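Uncharacterized protein Rv3272 (Mycobacterium tuberculosis, PDB 5YX6) binds fatty acyl-CoAs of varying chain length, palmitoyl-CoA most tightly, and is probably a family III CoA transferase of fatty acid metabolism. Local coordinates at residues 65-70 against 378-383; 103-108 against 129-134; 151-156 against 208-213; 252-257 against 305-310; 268-273 against 325-330. All coordinates share one frame; numbering follows the deposited sequence.

How the interactions relate
Interactions 2 and 3 belong to the large Rossmann-type domain and interactions 4 and 5 to the small domain, while interaction 1 ties a loop near the C-terminus back to an early loop and encloses the other four along the chain. Interactions 2 and 3 touch: Tyr133 OH lies 3.1 Å from Glu152 OE1, a probable hydrogen bond. They are also nearest the inferred nucleophile Asp175, whose side chain is about 7 Å from that of Leu130 and about 10 Å from that of Leu213. Interactions 4 and 5 serve the same antiparallel sheet, their centres 15 Å apart, whereas the centres of interactions 2 and 4 are 49 Å apart.

Interaction 1: 65-70 against 378-383; sequences YFLPNN and DPPPTA
Pro380 is the tight part of this contact. Its ring rests against two side chains of 65-70, each crossing it obliquely: Phe66 brings CE2 to 3.7 Å from Pro380 CB, and Leu67 brings CD1 to 3.8 Å from Pro380 CG. CG of both Phe66 and Leu67 is anti to the backbone N, which carries the side-chain ends to the proline ring. The backbone contributes too: Asn70 O sits 3.3 Å from Pro380 CA in a CA-H...O contact and 3.2 Å from Pro381 CD.

Asn70 is itself held in place, since ND2 donates to Phe66 O at 2.6 Å, almost in the amide plane and on a carbonyl lone pair. The same ND2 lies over one face of the Phe66 ring, offset toward the rim. Away from this buried patch the second segment loosens, and Asp378 and Thr382 are exposed and leave 65-70 alone.

The contact joins the loop between strands 59-62 and 74-77 to the chain beyond strand 368-369. Arg50 binds Pro381 O, Lys40 and Lys73 bind Asn70 OD1, Leu67 also leans on strand 360-363, and Asn70 packs on Pro25 of helix 23-33.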
# COMPACT_ATOMS: atom_id res chain seq x y z
N TYR A 65 2.29 15.93 10.07
CA TYR A 65 2.81 14.57 10.07
C TYR A 65 2.51 13.85 11.39
O TYR A 65 2.20 12.65 11.39
CB TYR A 65 4.32 14.58 9.79
CG TYR A 65 4.63 15.14 8.42
CD1 TYR A 65 4.43 14.39 7.26
CD2 TYR A 65 5.11 16.45 8.28
CE1 TYR A 65 4.71 14.92 6.01
CE2 TYR A 65 5.38 16.99 7.03
CZ TYR A 65 5.18 16.22 5.90
OH TYR A 65 5.46 16.77 4.66
N PHE A 66 2.59 14.56 12.51
CA PHE A 66 2.40 13.92 13.81
C PHE A 66 0.93 13.61 14.15
O PHE A 66 0.59 12.49 14.53
CB PHE A 66 3.00 14.77 14.92
CG PHE A 66 2.86 14.16 16.29
CD1 PHE A 66 3.74 13.17 16.70
CD2 PHE A 66 1.82 14.53 17.13
CE1 PHE A 66 3.62 12.58 17.94
CE2 PHE A 66 1.69 13.95 18.37
CZ PHE A 66 2.59 12.97 18.79
N LEU A 67 0.07 14.61 14.01
CA LEU A 67 -1.30 14.50 14.52
C LEU A 67 -2.16 13.34 13.95
O LEU A 67 -2.84 12.65 14.71
CB LEU A 67 -2.04 15.82 14.30
CG LEU A 67 -3.45 15.85 14.88
CD1 LEU A 67 -3.52 16.88 16.01
CD2 LEU A 67 -4.48 16.15 13.83
N PRO A 68 -2.14 13.13 12.62
CA PRO A 68 -3.07 12.11 12.12
C PRO A 68 -2.78 10.67 12.55
O PRO A 68 -3.70 9.86 12.58
CB PRO A 68 -2.94 12.23 10.60
CG PRO A 68 -2.32 13.55 10.35
CD PRO A 68 -1.43 13.80 11.52
N ASN A 69 -1.53 10.34 12.89
CA ASN A 69 -1.19 8.95 13.17
C ASN A 69 -0.86 8.64 14.64
O ASN A 69 -0.28 7.59 14.94
CB ASN A 69 -0.01 8.50 12.29
CG ASN A 69 -0.35 8.48 10.81
OD1 ASN A 69 -1.48 8.19 10.42
ND2 ASN A 69 0.64 8.75 9.99
N ASN A 70 -1.21 9.53 15.56
CA ASN A 70 -0.93 9.30 16.98
C ASN A 70 -2.11 9.62 17.89
O ASN A 70 -1.93 9.87 19.07
CB ASN A 70 0.29 10.10 17.40
CG ASN A 70 1.52 9.69 16.65
OD1 ASN A 70 2.13 8.67 16.95
ND2 ASN A 70 1.85 10.44 15.62
N ASP A 378 -10.23 10.46 20.48
CA ASP A 378 -9.19 11.08 21.31
C ASP A 378 -8.13 11.79 20.50
O ASP A 378 -7.77 11.36 19.41
CB ASP A 378 -8.50 10.04 22.21
CG ASP A 378 -9.47 9.21 23.03
OD1 ASP A 378 -10.64 9.62 23.19
OD2 ASP A 378 -9.05 8.14 23.52
N PRO A 379 -7.62 12.91 21.04
CA PRO A 379 -6.50 13.63 20.45
C PRO A 379 -5.19 12.89 20.70
O PRO A 379 -5.15 11.94 21.50
CB PRO A 379 -6.52 14.96 21.21
CG PRO A 379 -7.02 14.57 22.56
CD PRO A 379 -8.05 13.51 22.31
N PRO A 380 -4.12 13.30 20.03
CA PRO A 380 -2.80 12.76 20.37
C PRO A 380 -2.42 13.12 21.80
O PRO A 380 -2.91 14.13 22.32
CB PRO A 380 -1.87 13.43 19.36
CG PRO A 380 -2.62 14.64 18.90
CD PRO A 380 -4.05 14.24 18.90
N PRO A 381 -1.56 12.31 22.44
CA PRO A 381 -1.02 12.64 23.77
C PRO A 381 -0.03 13.79 23.71
O PRO A 381 0.66 13.95 22.70
CB PRO A 381 -0.31 11.35 24.18
CG PRO A 381 0.15 10.77 22.86
CD PRO A 381 -0.97 11.08 21.89
N THR A 382 0.07 14.57 24.78
CA THR A 382 1.17 15.52 24.91
C THR A 382 2.44 14.73 25.19
O THR A 382 2.38 13.59 25.66
CB THR A 382 0.91 16.56 26.03
OG1 THR A 382 0.71 15.89 27.29
CG2 THR A 382 -0.32 17.39 25.71
N ALA A 383 3.59 15.30 24.87
CA ALA A 383 4.85 14.59 25.05
C ALA A 383 5.09 14.21 26.52
O ALA A 383 5.17 15.08 27.39
CB ALA A 383 5.99 15.43 24.53

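Interaction 2: 103-108 against 129-134; sequences FRPGTM and RLTAYG
The oxygen of water 2 is the best-held polar atom here, gripped by two firm donors, one from each segment: Arg129 NH1 at 3.0 Å and Met108 N at 3.1 Å. The water lies in the guanidinium plane, at its edge. A third partner, Arg104 O, is only weakly within reach. Water 1 makes a looser second bridge, lying 3.2 Å from Phe103 O and weakly bound to Arg129 NE. The two segments thus meet largely through solvent. The stronger partners of the arginine are acidic: Glu109 makes a salt bridge with NH2 and Glu101 with NE, and the two probably balance its charge and fix the rotation of the guanidinium.

Around the waters, Arg104 to Thr107 form a type II turn with Gly106 in the N-cap position of the following helix. Thr107 OG1 donates to Arg104 O at 2.7 Å, approaching from above the carbonyl plane. Apolar contact is sparse: Pro105 CD crosses obliquely to within 4.1 Å of Thr131 CG2, and Met108 CB is 4.2 Å from Arg129 NH1. Thr131 turns OG1 into the crowded position between backbone N and carbonyl carbon (chi1 68°), where it accepts from Gly134 N at 2.9 Å in an ST motif.

Both segments lie at the C-terminal ends of adjacent parallel strands of the Rossmann sheet. Strand 98-101 leads through 103-108 into helix 107-110 and returns, after helix 115-121, as strand 126-131, a beta-alpha-beta crossover; strand 201-205 then pairs with Arg129 and Thr131 on the far side.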
# COMPACT_ATOMS: atom_id res chain seq x y z
N PHE A 103 14.16 1.91 14.34
CA PHE A 103 15.49 2.48 14.24
C PHE A 103 16.23 1.73 13.14
O PHE A 103 15.76 0.69 12.68
CB PHE A 103 16.26 2.37 15.56
CG PHE A 103 15.61 3.10 16.70
CD1 PHE A 103 15.32 4.45 16.61
CD2 PHE A 103 15.29 2.42 17.87
CE1 PHE A 103 14.72 5.11 17.65
CE2 PHE A 103 14.69 3.08 18.92
CZ PHE A 103 14.40 4.43 18.81
N ARG A 104 17.36 2.26 12.70
CA ARG A 104 18.18 1.54 11.74
C ARG A 104 18.76 0.31 12.44
O ARG A 104 18.94 0.34 13.66
CB ARG A 104 19.29 2.44 11.17
CG ARG A 104 20.48 2.62 12.11
CD ARG A 104 21.48 3.60 11.52
NE ARG A 104 20.93 4.94 11.44
CZ ARG A 104 21.60 6.00 10.98
NH1 ARG A 104 22.84 5.86 10.55
NH2 ARG A 104 21.01 7.19 10.95
N PRO A 105 19.05 -0.76 11.68
CA PRO A 105 19.57 -2.02 12.21
C PRO A 105 20.70 -1.86 13.22
O PRO A 105 21.57 -1.02 13.02
CB PRO A 105 20.09 -2.73 10.96
CG PRO A 105 19.17 -2.25 9.88
CD PRO A 105 18.80 -0.83 10.22
N GLY A 106 20.65 -2.65 14.30
CA GLY A 106 21.69 -2.66 15.31
C GLY A 106 21.49 -1.74 16.51
O GLY A 106 22.08 -1.94 17.57
N THR A 107 20.65 -0.73 16.33
CA THR A 107 20.40 0.27 17.36
C THR A 107 19.89 -0.30 18.68
O THR A 107 20.54 -0.16 19.72
CB THR A 107 19.40 1.31 16.86
OG1 THR A 107 19.90 1.90 15.66
CG2 THR A 107 19.19 2.39 17.91
N MET A 108 18.74 -0.99 18.63
CA MET A 108 18.09 -1.52 19.83
C MET A 108 18.99 -2.48 20.57
O MET A 108 18.92 -2.60 21.80
CB MET A 108 16.78 -2.22 19.47
CG MET A 108 15.69 -1.29 19.04
SD MET A 108 15.01 -0.20 20.32
CE MET A 108 13.69 -1.22 21.00
N ARG A 129 10.02 -5.26 13.77
CA ARG A 129 11.02 -4.31 13.26
C ARG A 129 10.69 -3.78 11.86
O ARG A 129 10.47 -4.56 10.92
CB ARG A 129 12.40 -4.96 13.25
CG ARG A 129 12.63 -5.86 14.45
CD ARG A 129 14.07 -6.30 14.59
NE ARG A 129 14.93 -5.21 15.03
CZ ARG A 129 16.16 -5.39 15.49
NH1 ARG A 129 16.89 -4.35 15.88
NH2 ARG A 129 16.66 -6.62 15.58
N LEU A 130 10.64 -2.46 11.74
CA LEU A 130 10.45 -1.80 10.45
C LEU A 130 11.72 -1.08 10.02
O LEU A 130 12.21 -0.21 10.74
CB LEU A 130 9.27 -0.83 10.52
CG LEU A 130 8.97 -0.02 9.26
CD1 LEU A 130 8.67 -0.92 8.09
CD2 LEU A 130 7.79 0.90 9.51
N THR A 131 12.29 -1.45 8.88
CA THR A 131 13.48 -0.75 8.38
C THR A 131 13.25 -0.22 6.97
O THR A 131 12.24 -0.53 6.34
CB THR A 131 14.73 -1.65 8.38
OG1 THR A 131 14.59 -2.68 7.40
CG2 THR A 131 14.96 -2.27 9.75
N ALA A 132 14.19 0.59 6.47
CA ALA A 132 14.11 1.08 5.09
C ALA A 132 14.48 0.00 4.08
O ALA A 132 13.76 -0.21 3.10
CB ALA A 132 15.02 2.29 4.91
N TYR A 133 15.59 -0.68 4.31
CA TYR A 133 16.15 -1.58 3.31
C TYR A 133 16.40 -3.02 3.78
O TYR A 133 16.89 -3.84 3.00
CB TYR A 133 17.47 -1.01 2.79
CG TYR A 133 17.35 0.32 2.10
CD1 TYR A 133 16.84 0.43 0.82
CD2 TYR A 133 17.77 1.49 2.74
CE1 TYR A 133 16.74 1.66 0.19
CE2 TYR A 133 17.68 2.72 2.11
CZ TYR A 133 17.16 2.81 0.84
OH TYR A 133 17.07 4.04 0.24
N GLY A 134 16.07 -3.34 5.03
CA GLY A 134 16.06 -4.73 5.45
C GLY A 134 17.03 -5.14 6.54
O GLY A 134 16.70 -5.95 7.41
O HOH W 1 15.50 -2.43 13.25
O HOH W 2 17.19 -1.33 16.01

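Interaction 3: 151-156 against 208-213; sequences AEAGMT and DVAVGL
A Schellman motif ends helix 146-152 in the Rossmann-type domain, and the residues around it are packed against helix 206-213. Gly154 leaves the helix with positive phi (103°), and the chain on either side of it delivers Ala153 and Met155 to the same surface.

Met155 makes the longer reach. Its CB bond is directed at the other helix, but CB is still 6.4 Å from Ala210 CB. CG, anti to the carbonyl carbon, stays well short of the helix, and SD comes to 4.5 Å from Ala210 CB. Because the chain runs extended beyond CG (chi2 -178°, chi3 162°), all the close contact falls to the methyl CE. This atom fits against one turn of 208-213: 3.6 Å from Ala210 O, 3.8 Å from Ala210 CB and 3.9 Å from Leu213 CD1. The tip therefore spans the step between residues 210 and 213, with aliphatic groups on one part of its surface and a carbonyl oxygen on another. That oxygen has a proper donor elsewhere, since Gln214 NE2 is hydrogen-bonded both to Ala210 O and to Ala153 O, linking the two backbones.

Leu173 and Val174 of helix 173-196 also touch Met155, so its side chain is wedged between helices 173-196 and 206-213. The second subunit borders the same region, where its Arg364 forms a salt bridge with Asp208 and its Ile363 packs on Val211. The closest backbone approach is 5.9 Å, between the CA atoms of Ala153 and Val211. The side chains of Ala153 and Ala210 are short, and Ala153 CB points almost straight at Ala210 CB, 3.7 Å away.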
# COMPACT_ATOMS: atom_id res chain seq x y z
N ALA A 151 12.41 5.47 -5.33
CA ALA A 151 13.23 5.61 -6.53
C ALA A 151 14.24 4.48 -6.64
O ALA A 151 14.54 4.01 -7.73
CB ALA A 151 13.95 6.96 -6.52
N GLU A 152 14.78 4.04 -5.52
CA GLU A 152 15.76 2.97 -5.55
C GLU A 152 15.08 1.63 -5.91
O GLU A 152 15.72 0.74 -6.50
CB GLU A 152 16.52 2.90 -4.22
CG GLU A 152 17.70 1.94 -4.24
CD GLU A 152 18.71 2.17 -3.13
OE1 GLU A 152 18.53 3.09 -2.30
OE2 GLU A 152 19.71 1.42 -3.08
N ALA A 153 13.80 1.50 -5.57
CA ALA A 153 13.02 0.29 -5.90
C ALA A 153 12.39 0.32 -7.30
O ALA A 153 11.66 -0.61 -7.69
CB ALA A 153 11.94 0.08 -4.87
N GLY A 154 12.59 1.40 -8.04
CA GLY A 154 12.16 1.42 -9.43
C GLY A 154 10.90 2.19 -9.78
O GLY A 154 10.45 2.12 -10.92
N MET A 155 10.35 2.94 -8.84
CA MET A 155 9.02 3.53 -9.03
C MET A 155 8.97 4.75 -9.95
O MET A 155 7.89 5.30 -10.16
CB MET A 155 8.42 3.90 -7.67
CG MET A 155 8.01 2.68 -6.87
SD MET A 155 7.25 3.10 -5.30
CE MET A 155 6.42 1.55 -4.93
N THR A 156 10.11 5.14 -10.52
CA THR A 156 10.13 6.24 -11.47
C THR A 156 10.05 5.72 -12.90
O THR A 156 9.94 6.51 -13.85
CB THR A 156 11.42 7.14 -11.33
OG1 THR A 156 12.59 6.43 -11.76
CG2 THR A 156 11.62 7.63 -9.89
N ASP A 208 11.10 -3.83 0.51
CA ASP A 208 10.38 -5.05 0.15
C ASP A 208 8.93 -4.74 -0.20
O ASP A 208 8.37 -5.32 -1.13
CB ASP A 208 10.44 -6.08 1.28
CG ASP A 208 11.84 -6.62 1.51
OD1 ASP A 208 12.73 -6.28 0.69
OD2 ASP A 208 12.06 -7.39 2.48
N VAL A 209 8.32 -3.82 0.54
CA VAL A 209 6.97 -3.39 0.25
C VAL A 209 6.88 -2.71 -1.12
O VAL A 209 5.96 -2.98 -1.88
CB VAL A 209 6.45 -2.45 1.33
CG1 VAL A 209 5.05 -1.95 0.96
CG2 VAL A 209 6.43 -3.17 2.69
N ALA A 210 7.84 -1.85 -1.41
CA ALA A 210 7.86 -1.10 -2.67
C ALA A 210 8.02 -2.04 -3.85
O ALA A 210 7.31 -1.90 -4.85
CB ALA A 210 8.98 -0.07 -2.66
N VAL A 211 8.94 -2.99 -3.73
CA VAL A 211 9.12 -4.03 -4.74
C VAL A 211 7.80 -4.77 -4.93
O VAL A 211 7.35 -4.98 -6.05
CB VAL A 211 10.25 -5.01 -4.34
CG1 VAL A 211 10.15 -6.31 -5.11
CG2 VAL A 211 11.63 -4.36 -4.54
N GLY A 212 7.16 -5.12 -3.82
CA GLY A 212 5.89 -5.80 -3.85
C GLY A 212 4.80 -5.05 -4.59
O GLY A 212 4.03 -5.64 -5.33
N LEU A 213 4.74 -3.74 -4.39
CA LEU A 213 3.75 -2.92 -5.09
C LEU A 213 3.92 -2.92 -6.62
O LEU A 213 2.96 -2.70 -7.34
CB LEU A 213 3.79 -1.48 -4.56
CG LEU A 213 3.37 -1.31 -3.09
CD1 LEU A 213 3.56 0.13 -2.65
CD2 LEU A 213 1.92 -1.77 -2.86

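Interaction 4: 252-257 against 305-310; sequences DAFRTA and ELELAL
One direct hydrogen bond joins strand 253-255 to helix 305-310. Arg255 N donates to Glu307 OE2 at 2.6 Å in a nearly straight line (168°), although it meets the oxygen from above the carboxylate plane. The glutamate reaches the strand because its chain runs extended beyond CG. The carboxylate also lies against the start of the Arg255 side chain, with OE2 3.3 Å from Arg255 CB. The guanidinium does not complete a salt bridge: the chain bends at chi3, the two charged planes stand 88° apart, and Arg255 NE is 5.5 Å from Glu307 OE1. Any attraction between these charges is probably modest.

Water adds a second polar link. Water 3 donates to Glu307 O at 2.5 Å and, weakly, to Arg255 O, joining a helix carbonyl to a strand carbonyl.

Apolar packing occupies the buried side. Phe254 points at the helix, with CB 3.7 Å from Leu310 CD1 and CE1 3.9 Å from Leu306 CD1, while Glu307 CG lies at the ring edge. Thus the two leucines, one helical turn apart, receive the aromatic side chain obliquely. Leu310 CB in addition sits 3.6 Å from Arg255 O.

The axes of strand 253-255 and helix 305-310 approach to 7.9 Å at an angle of 54°. Strand 253-255 is an outer strand of the small antiparallel sheet, in which Phe254 pairs with Ile261 of strand 260-264. Helix 315-324 closes the end of the contact, its Trp318 binding Leu310 O and packing on Thr256.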
# COMPACT_ATOMS: atom_id res chain seq x y z
N ASP A 252 -7.02 4.22 -20.62
CA ASP A 252 -6.10 5.34 -20.56
C ASP A 252 -6.84 6.63 -20.26
O ASP A 252 -8.02 6.61 -19.90
CB ASP A 252 -5.35 5.46 -21.90
CG ASP A 252 -3.93 6.02 -21.73
OD1 ASP A 252 -3.73 6.89 -20.86
OD2 ASP A 252 -3.03 5.58 -22.48
N ALA A 253 -6.13 7.74 -20.38
CA ALA A 253 -6.70 9.07 -20.30
C ALA A 253 -6.78 9.63 -21.72
O ALA A 253 -5.84 9.47 -22.51
CB ALA A 253 -5.87 9.97 -19.39
N PHE A 254 -7.89 10.29 -22.05
CA PHE A 254 -8.12 10.79 -23.41
C PHE A 254 -8.56 12.25 -23.44
O PHE A 254 -9.33 12.70 -22.59
CB PHE A 254 -9.16 9.93 -24.12
CG PHE A 254 -8.81 8.46 -24.19
CD1 PHE A 254 -8.03 7.97 -25.23
CD2 PHE A 254 -9.25 7.57 -23.23
CE1 PHE A 254 -7.70 6.63 -25.30
CE2 PHE A 254 -8.93 6.23 -23.29
CZ PHE A 254 -8.15 5.75 -24.33
N ARG A 255 -8.08 13.00 -24.43
CA ARG A 255 -8.56 14.36 -24.66
C ARG A 255 -10.03 14.38 -25.03
O ARG A 255 -10.52 13.52 -25.75
CB ARG A 255 -7.76 15.06 -25.75
CG ARG A 255 -6.37 15.49 -25.33
CD ARG A 255 -5.66 16.26 -26.44
NE ARG A 255 -6.34 17.52 -26.75
CZ ARG A 255 -6.28 18.63 -26.02
NH1 ARG A 255 -5.58 18.65 -24.89
NH2 ARG A 255 -6.94 19.72 -26.41
N THR A 256 -10.73 15.37 -24.49
CA THR A 256 -12.09 15.66 -24.91
C THR A 256 -12.17 17.12 -25.32
O THR A 256 -11.15 17.76 -25.53
CB THR A 256 -13.10 15.38 -23.79
OG1 THR A 256 -12.98 16.41 -22.80
CG2 THR A 256 -12.80 14.06 -23.14
N ALA A 257 -13.39 17.65 -25.42
CA ALA A 257 -13.56 19.06 -25.75
C ALA A 257 -13.08 19.95 -24.61
O ALA A 257 -12.58 21.05 -24.83
CB ALA A 257 -15.02 19.36 -26.07
N GLU A 305 -8.30 7.88 -33.05
CA GLU A 305 -9.69 7.75 -33.49
C GLU A 305 -10.65 8.11 -32.36
O GLU A 305 -11.65 8.79 -32.57
CB GLU A 305 -9.96 6.34 -34.00
CG GLU A 305 -9.14 5.98 -35.25
CD GLU A 305 -9.56 6.74 -36.52
OE1 GLU A 305 -10.65 7.36 -36.53
OE2 GLU A 305 -8.79 6.71 -37.51
N LEU A 306 -10.34 7.67 -31.14
CA LEU A 306 -11.21 7.93 -30.00
C LEU A 306 -11.28 9.42 -29.70
O LEU A 306 -12.36 9.97 -29.47
CB LEU A 306 -10.73 7.16 -28.76
CG LEU A 306 -10.83 5.64 -28.89
CD1 LEU A 306 -10.25 4.93 -27.66
CD2 LEU A 306 -12.27 5.20 -29.13
N GLU A 307 -10.13 10.09 -29.73
CA GLU A 307 -10.11 11.51 -29.39
C GLU A 307 -10.80 12.36 -30.45
O GLU A 307 -11.44 13.37 -30.12
CB GLU A 307 -8.66 11.97 -29.14
CG GLU A 307 -8.06 11.33 -27.86
CD GLU A 307 -6.70 11.91 -27.45
OE1 GLU A 307 -5.89 12.25 -28.34
OE2 GLU A 307 -6.45 12.02 -26.23
N LEU A 308 -10.70 11.97 -31.72
CA LEU A 308 -11.51 12.61 -32.76
C LEU A 308 -12.99 12.56 -32.39
O LEU A 308 -13.70 13.56 -32.48
CB LEU A 308 -11.29 11.95 -34.13
CG LEU A 308 -9.98 12.34 -34.83
CD1 LEU A 308 -9.78 11.54 -36.11
CD2 LEU A 308 -9.92 13.83 -35.12
N ALA A 309 -13.44 11.41 -31.90
CA ALA A 309 -14.84 11.24 -31.52
C ALA A 309 -15.19 11.93 -30.20
O ALA A 309 -16.27 12.50 -30.07
CB ALA A 309 -15.19 9.76 -31.45
N LEU A 310 -14.28 11.88 -29.23
CA LEU A 310 -14.54 12.45 -27.91
C LEU A 310 -14.57 13.98 -27.91
O LEU A 310 -15.00 14.60 -26.94
CB LEU A 310 -13.51 11.95 -26.90
CG LEU A 310 -13.62 10.46 -26.61
CD1 LEU A 310 -12.38 9.95 -25.92
CD2 LEU A 310 -14.87 10.20 -25.78
O HOH W 3 -10.62 14.79 -28.23

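Interaction 5: 268-273 against 325-330; sequences PKHWQK and NGLMAC
A Schellman motif closes helix 315-324 just ahead of strand 328-331, and helix 268-277 packs across this turn in the small domain. In the first shell, Lys273 NZ donates to Asn325 O at 2.9 Å, coming from above the carbonyl plane with a C=O...N angle of 151°. Next to this bond, the methyl CD2 of Leu327 reaches in toward the helix and is touched by two side chains one turn apart. It lies 3.8 Å from His270 CB and 3.8 Å from Lys273 CD. The imidazole takes part as well, with its CG 4.0 Å from the same methyl. His270 and Leu327 slide past each other in opposite directions, whereas the lysine chain crosses the leucine obliquely.

The next shell explains these positions. Lys273 is fully extended from CG onward, but its chi1 of -129° lies away from a staggered value, which suggests some torsional cost in stretching the amine to the turn. Gly326, with positive phi, is the C-prime residue: its N bonds to Gln323 O, and Leu327 N bonds to Leu322 O. The ammonium therefore sits by the C-terminal end of a helix, where its charge would probably be favourable.

Farther out, Leu274 and Leu277 of helix 268-277 and Leu322 of helix 315-324 also touch Leu327, and strand 328-331 pairs with strand 260-264. Near the imidazole, a glycerol, probably from the crystallisation liquor, is weakly bound by His270 NE2. Next to the amine, Lys273 CE lies 3.1 Å from the same Asn325 O.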
# COMPACT_ATOMS: atom_id res chain seq x y z
N PRO A 268 -14.65 -7.03 -24.68
CA PRO A 268 -15.46 -7.00 -25.90
C PRO A 268 -16.83 -6.34 -25.75
O PRO A 268 -17.16 -5.46 -26.56
CB PRO A 268 -15.59 -8.48 -26.25
CG PRO A 268 -14.28 -9.04 -25.84
CD PRO A 268 -13.86 -8.28 -24.59
N LYS A 269 -17.61 -6.73 -24.74
CA LYS A 269 -18.91 -6.11 -24.49
C LYS A 269 -18.77 -4.61 -24.20
O LYS A 269 -19.61 -3.81 -24.62
CB LYS A 269 -19.63 -6.79 -23.32
N HIS A 270 -17.73 -4.23 -23.48
CA HIS A 270 -17.51 -2.83 -23.13
C HIS A 270 -17.00 -2.01 -24.32
O HIS A 270 -17.47 -0.90 -24.58
CB HIS A 270 -16.53 -2.72 -21.98
CG HIS A 270 -17.04 -3.29 -20.70
ND1 HIS A 270 -16.25 -3.46 -19.59
CD2 HIS A 270 -18.28 -3.70 -20.35
CE1 HIS A 270 -16.97 -3.97 -18.61
NE2 HIS A 270 -18.21 -4.12 -19.04
N TRP A 271 -16.05 -2.59 -25.04
CA TRP A 271 -15.50 -1.97 -26.24
C TRP A 271 -16.59 -1.67 -27.28
O TRP A 271 -16.67 -0.55 -27.80
CB TRP A 271 -14.43 -2.89 -26.84
CG TRP A 271 -14.10 -2.58 -28.26
CD1 TRP A 271 -14.37 -3.35 -29.35
CD2 TRP A 271 -13.41 -1.42 -28.74
NE1 TRP A 271 -13.91 -2.74 -30.49
CE2 TRP A 271 -13.31 -1.56 -30.14
CE3 TRP A 271 -12.87 -0.28 -28.13
CZ2 TRP A 271 -12.69 -0.59 -30.94
CZ3 TRP A 271 -12.25 0.67 -28.93
CH2 TRP A 271 -12.17 0.51 -30.32
N GLN A 272 -17.45 -2.65 -27.56
CA GLN A 272 -18.51 -2.46 -28.54
C GLN A 272 -19.43 -1.36 -28.06
O GLN A 272 -19.71 -0.40 -28.77
CB GLN A 272 -19.28 -3.77 -28.78
CG GLN A 272 -18.44 -4.83 -29.50
CD GLN A 272 -18.99 -6.25 -29.35
OE1 GLN A 272 -20.12 -6.47 -28.92
NE2 GLN A 272 -18.15 -7.24 -29.69
N LYS A 273 -19.84 -1.49 -26.81
CA LYS A 273 -20.67 -0.49 -26.16
C LYS A 273 -20.07 0.92 -26.34
O LYS A 273 -20.77 1.86 -26.75
CB LYS A 273 -20.78 -0.85 -24.68
CG LYS A 273 -22.16 -0.91 -24.07
CD LYS A 273 -22.00 -1.33 -22.61
CE LYS A 273 -23.31 -1.57 -21.91
NZ LYS A 273 -23.07 -2.09 -20.54
N ASN A 325 -24.28 3.92 -18.74
CA ASN A 325 -24.33 2.71 -19.54
C ASN A 325 -23.36 1.65 -19.06
O ASN A 325 -23.02 0.73 -19.79
CB ASN A 325 -24.04 3.04 -21.00
CG ASN A 325 -25.22 3.70 -21.70
OD1 ASN A 325 -25.46 4.90 -21.56
ND2 ASN A 325 -25.97 2.90 -22.44
N GLY A 326 -22.91 1.79 -17.81
CA GLY A 326 -22.12 0.75 -17.19
C GLY A 326 -20.71 0.60 -17.71
O GLY A 326 -20.18 -0.51 -17.79
N LEU A 327 -20.09 1.71 -18.10
CA LEU A 327 -18.69 1.67 -18.50
C LEU A 327 -17.82 2.34 -17.44
O LEU A 327 -18.26 3.25 -16.73
CB LEU A 327 -18.49 2.35 -19.85
CG LEU A 327 -19.19 1.69 -21.04
CD1 LEU A 327 -18.81 2.43 -22.32
CD2 LEU A 327 -18.84 0.22 -21.15
N MET A 328 -16.59 1.87 -17.31
CA MET A 328 -15.67 2.46 -16.35
C MET A 328 -15.03 3.74 -16.89
O MET A 328 -14.21 3.70 -17.82
CB MET A 328 -14.60 1.44 -15.94
CG MET A 328 -15.17 0.22 -15.22
SD MET A 328 -13.95 -1.04 -14.76
CE MET A 328 -13.09 -1.30 -16.31
N ALA A 329 -15.41 4.87 -16.31
CA ALA A 329 -14.90 6.16 -16.74
C ALA A 329 -14.99 7.16 -15.60
O ALA A 329 -15.91 7.08 -14.78
CB ALA A 329 -15.67 6.66 -17.96
N CYS A 330 -14.05 8.10 -15.55
CA CYS A 330 -14.07 9.15 -14.53
C CYS A 330 -13.22 10.34 -14.95
O CYS A 330 -12.44 10.24 -15.89
CB CYS A 330 -13.55 8.62 -13.20
SG CYS A 330 -11.79 8.19 -13.27